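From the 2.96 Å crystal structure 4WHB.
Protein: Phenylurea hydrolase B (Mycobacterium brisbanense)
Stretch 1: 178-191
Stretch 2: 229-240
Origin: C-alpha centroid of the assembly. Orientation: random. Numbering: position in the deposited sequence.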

# COMPACT_ATOMS: atom_id res chain seq x y z
N VAL C 178 13.22 -21.59 16.03
CA VAL C 178 12.97 -20.69 17.13
C VAL C 178 12.28 -19.50 16.56
O VAL C 178 11.79 -19.52 15.44
CB VAL C 178 14.29 -20.30 17.75
CG1 VAL C 178 14.14 -19.69 19.11
CG2 VAL C 178 15.03 -21.56 17.96
N GLY C 179 12.19 -18.44 17.32
CA GLY C 179 11.69 -17.22 16.78
C GLY C 179 10.25 -17.05 17.16
O GLY C 179 9.74 -17.69 18.09
N HIS C 180 9.61 -16.19 16.38
CA HIS C 180 8.43 -15.43 16.77
C HIS C 180 7.10 -16.16 16.84
O HIS C 180 6.19 -15.64 17.46
CB HIS C 180 8.27 -14.24 15.84
CG HIS C 180 8.11 -14.64 14.41
ND1 HIS C 180 8.80 -15.69 13.86
CD2 HIS C 180 7.28 -14.18 13.45
CE1 HIS C 180 8.42 -15.84 12.61
NE2 HIS C 180 7.53 -14.91 12.32
N GLN C 181 6.96 -17.34 16.23
CA GLN C 181 5.68 -18.05 16.35
C GLN C 181 5.47 -18.51 17.78
O GLN C 181 4.32 -18.79 18.19
CB GLN C 181 5.58 -19.24 15.40
CG GLN C 181 5.36 -18.84 13.96
CD GLN C 181 6.62 -18.46 13.28
OE1 GLN C 181 7.66 -18.32 13.94
NE2 GLN C 181 6.57 -18.30 11.96
N LEU C 182 6.58 -18.56 18.53
CA LEU C 182 6.59 -18.99 19.92
C LEU C 182 5.73 -18.11 20.84
O LEU C 182 5.44 -18.47 21.98
CB LEU C 182 8.02 -19.07 20.46
CG LEU C 182 8.99 -20.00 19.69
CD1 LEU C 182 10.41 -19.89 20.25
CD2 LEU C 182 8.51 -21.44 19.70
N SER C 183 5.34 -16.93 20.35
CA SER C 183 4.41 -16.07 21.06
C SER C 183 3.20 -16.84 21.50
O SER C 183 2.92 -16.93 22.70
CB SER C 183 3.98 -14.93 20.14
OG SER C 183 5.12 -14.34 19.54
N LEU C 184 2.49 -17.39 20.51
CA LEU C 184 1.24 -18.13 20.72
C LEU C 184 1.40 -19.29 21.72
O LEU C 184 0.68 -19.36 22.72
CB LEU C 184 0.74 -18.71 19.39
CG LEU C 184 1.05 -17.94 18.11
CD1 LEU C 184 1.24 -18.84 16.94
CD2 LEU C 184 -0.04 -16.99 17.79
N LEU C 185 2.38 -20.14 21.45
CA LEU C 185 2.39 -21.48 21.97
C LEU C 185 2.89 -21.66 23.43
O LEU C 185 3.66 -20.83 23.96
CB LEU C 185 3.19 -22.37 21.04
CG LEU C 185 4.44 -21.75 20.46
CD1 LEU C 185 5.56 -21.97 21.44
CD2 LEU C 185 4.79 -22.28 19.06
N PRO C 186 2.44 -22.76 24.09
CA PRO C 186 2.77 -23.02 25.49
C PRO C 186 4.25 -23.29 25.70
O PRO C 186 4.90 -23.93 24.85
CB PRO C 186 1.95 -24.28 25.79
CG PRO C 186 1.82 -24.97 24.47
CD PRO C 186 1.59 -23.84 23.53
N ARG C 187 4.78 -22.81 26.83
CA ARG C 187 6.23 -22.92 27.11
C ARG C 187 6.79 -24.33 27.07
O ARG C 187 7.99 -24.52 26.88
CB ARG C 187 6.53 -22.29 28.46
CG ARG C 187 5.73 -22.89 29.59
CD ARG C 187 4.97 -21.79 30.31
NE ARG C 187 4.08 -22.32 31.36
CZ ARG C 187 3.37 -21.54 32.18
NH1 ARG C 187 3.45 -20.23 32.09
NH2 ARG C 187 2.61 -22.07 33.12
N LYS C 188 5.91 -25.31 27.26
CA LYS C 188 6.24 -26.73 27.15
C LYS C 188 7.00 -26.99 25.84
O LYS C 188 8.18 -27.41 25.82
CB LYS C 188 4.96 -27.58 27.17
CG LYS C 188 4.11 -27.41 28.42
CD LYS C 188 4.86 -27.69 29.73
CE LYS C 188 5.22 -26.40 30.47
NZ LYS C 188 6.54 -26.51 31.17
N GLU C 189 6.31 -26.67 24.75
CA GLU C 189 6.88 -26.76 23.43
C GLU C 189 7.95 -25.71 23.22
O GLU C 189 8.88 -25.94 22.46
CB GLU C 189 5.77 -26.59 22.39
CG GLU C 189 4.51 -27.43 22.65
CD GLU C 189 3.51 -27.23 21.56
OE1 GLU C 189 2.44 -26.65 21.81
OE2 GLU C 189 3.83 -27.64 20.42
N VAL C 190 7.84 -24.55 23.86
CA VAL C 190 8.92 -23.56 23.75
C VAL C 190 10.19 -24.22 24.29
O VAL C 190 11.20 -24.38 23.58
CB VAL C 190 8.64 -22.28 24.54
CG1 VAL C 190 9.75 -21.26 24.27
CG2 VAL C 190 7.31 -21.66 24.17
N ARG C 191 10.11 -24.68 25.54
CA ARG C 191 11.21 -25.37 26.22
C ARG C 191 11.83 -26.40 25.31
O ARG C 191 13.07 -26.45 25.18
CB ARG C 191 10.70 -26.04 27.50
CG ARG C 191 11.67 -26.98 28.18
CD ARG C 191 12.32 -26.28 29.36
NE ARG C 191 11.54 -26.32 30.58
CZ ARG C 191 11.97 -25.89 31.77
NH1 ARG C 191 13.18 -25.37 31.92
NH2 ARG C 191 11.17 -25.99 32.82
N GLN C 229 5.38 -6.46 24.30
CA GLN C 229 6.25 -7.45 24.94
C GLN C 229 5.96 -8.81 24.36
O GLN C 229 4.82 -9.30 24.38
CB GLN C 229 5.98 -7.47 26.43
CG GLN C 229 7.18 -7.80 27.24
CD GLN C 229 7.67 -6.63 28.05
OE1 GLN C 229 7.51 -5.45 27.70
NE2 GLN C 229 8.30 -6.98 29.17
N THR C 230 7.01 -9.42 23.82
CA THR C 230 6.89 -10.64 23.04
C THR C 230 6.38 -11.84 23.87
O THR C 230 5.42 -12.50 23.48
CB THR C 230 8.21 -10.98 22.35
OG1 THR C 230 8.57 -9.90 21.47
CG2 THR C 230 8.06 -12.26 21.53
N PHE C 231 7.03 -12.11 24.99
CA PHE C 231 6.76 -13.34 25.74
C PHE C 231 6.23 -13.12 27.15
O PHE C 231 6.56 -12.12 27.78
CB PHE C 231 8.04 -14.19 25.84
CG PHE C 231 8.46 -14.82 24.55
CD1 PHE C 231 7.73 -15.87 24.03
CD2 PHE C 231 9.60 -14.40 23.88
CE1 PHE C 231 8.12 -16.49 22.85
CE2 PHE C 231 9.97 -15.01 22.70
CZ PHE C 231 9.23 -16.06 22.18
N SER C 232 5.48 -14.10 27.64
CA SER C 232 5.04 -14.16 29.02
C SER C 232 6.21 -14.15 29.97
O SER C 232 7.31 -14.63 29.63
CB SER C 232 4.22 -15.44 29.26
OG SER C 232 4.65 -16.19 30.40
N ARG C 233 6.00 -13.58 31.15
CA ARG C 233 7.09 -13.53 32.14
C ARG C 233 7.50 -14.94 32.49
O ARG C 233 8.70 -15.22 32.53
CB ARG C 233 6.72 -12.70 33.38
CG ARG C 233 7.57 -13.01 34.61
CD ARG C 233 7.08 -12.29 35.86
NE ARG C 233 7.51 -10.89 35.93
CZ ARG C 233 8.76 -10.48 36.17
NH1 ARG C 233 9.76 -11.34 36.30
NH2 ARG C 233 9.02 -9.18 36.22
N PRO C 234 6.53 -15.83 32.76
CA PRO C 234 6.91 -17.26 32.87
C PRO C 234 7.65 -17.85 31.67
O PRO C 234 8.65 -18.54 31.88
CB PRO C 234 5.57 -17.97 33.07
CG PRO C 234 4.77 -16.97 33.85
CD PRO C 234 5.21 -15.60 33.38
N VAL C 235 7.20 -17.57 30.43
CA VAL C 235 7.83 -18.15 29.24
C VAL C 235 9.25 -17.66 29.10
O VAL C 235 10.08 -18.31 28.46
CB VAL C 235 7.00 -17.89 27.97
CG1 VAL C 235 7.71 -18.34 26.69
CG2 VAL C 235 5.68 -18.62 28.08
N LEU C 236 9.56 -16.53 29.72
CA LEU C 236 10.87 -15.90 29.55
C LEU C 236 11.99 -16.57 30.32
O LEU C 236 13.10 -16.63 29.83
CB LEU C 236 10.76 -14.43 29.92
CG LEU C 236 11.36 -13.44 28.93
CD1 LEU C 236 11.13 -13.94 27.53
CD2 LEU C 236 10.74 -12.07 29.15
N GLU C 237 11.72 -17.07 31.52
CA GLU C 237 12.72 -17.87 32.26
C GLU C 237 12.92 -19.21 31.61
O GLU C 237 14.02 -19.78 31.64
CB GLU C 237 12.32 -18.12 33.73
CG GLU C 237 12.97 -17.18 34.74
CD GLU C 237 12.16 -15.93 34.96
OE1 GLU C 237 11.30 -15.65 34.09
OE2 GLU C 237 12.37 -15.24 36.00
N VAL C 238 11.85 -19.72 30.99
CA VAL C 238 11.88 -21.04 30.40
C VAL C 238 12.94 -21.09 29.33
O VAL C 238 13.38 -22.15 28.97
CB VAL C 238 10.49 -21.41 29.86
CG1 VAL C 238 10.55 -22.48 28.75
CG2 VAL C 238 9.59 -21.86 30.99
N MET C 239 13.34 -19.94 28.82
CA MET C 239 14.47 -19.89 27.89
C MET C 239 15.77 -19.49 28.56
O MET C 239 16.85 -19.85 28.07
CB MET C 239 14.15 -18.94 26.75
CG MET C 239 12.76 -19.14 26.25
SD MET C 239 12.22 -17.69 25.40
CE MET C 239 10.91 -18.43 24.39
N VAL C 240 15.66 -18.77 29.67
CA VAL C 240 16.83 -18.47 30.48
C VAL C 240 17.38 -19.72 31.18
O VAL C 240 18.60 -19.86 31.33
CB VAL C 240 16.56 -17.37 31.49
CG1 VAL C 240 17.67 -17.27 32.53
CG2 VAL C 240 16.37 -16.04 30.76

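The two stretches meet through van der Waals packing, side chain against side chain and against backbone: two helices run nearly parallel, a phenylalanine ring is lodged beside a 3-10 turn, and no hydrogen bond crosses between them. The axes of helix 187-191 and helix 233-240 approach to 9.6 Å with an angle of 18° between their N-to-C directions, so the chains stay close along the contact, with the pairing shifting by one residue at the last pair: CA to CA, Ser183 lies 5.9 Å from Phe231, Arg187 5.5 Å from Val235, and Arg191 6.1 Å from Val238. Together the stretches bury 531 Å².

Val238 and Arg187 give up the most area. Both point their CA-to-CB bonds toward the partner, and Val238 CG1 sits 3.8 Å from Arg187 O and 3.8 Å from Arg191 CB, which places the valine against both arginines one turn apart. Arg187 makes its contacts through carbon as well as nitrogen: its CB lies 3.8 Å from Val235 CG2, while its NH1 reaches Pro234 CB at 3.2 Å, a van der Waals approach without a polar partner.

Deeper in, Val190 brings CG2 to 4.2 Å from Val235 CG1 and CG1 to 3.1 Å from Met239 CE, the latter tight for two carbons. Met239 CE also lies 4.4 Å from Leu182 CD1, linking the helical contact to the 3-10 segment. There the Phe231 ring takes over: CE1 is 3.5 Å from Leu182 CB and 3.4 Å from Leu182 O, with that carbonyl at the ring edge, where the partial positive charge of aromatic hydrogens suits an oxygen.

Two serines bond within their own stretches. Ser183 OG donates to His180 O at 2.7 Å; Thr230 CG2, a methyl, lies 4.1 Å from Ser183 OG in van der Waals contact. Ser232 OG caps its helix by accepting from Val235 N at 2.9 Å and 163°.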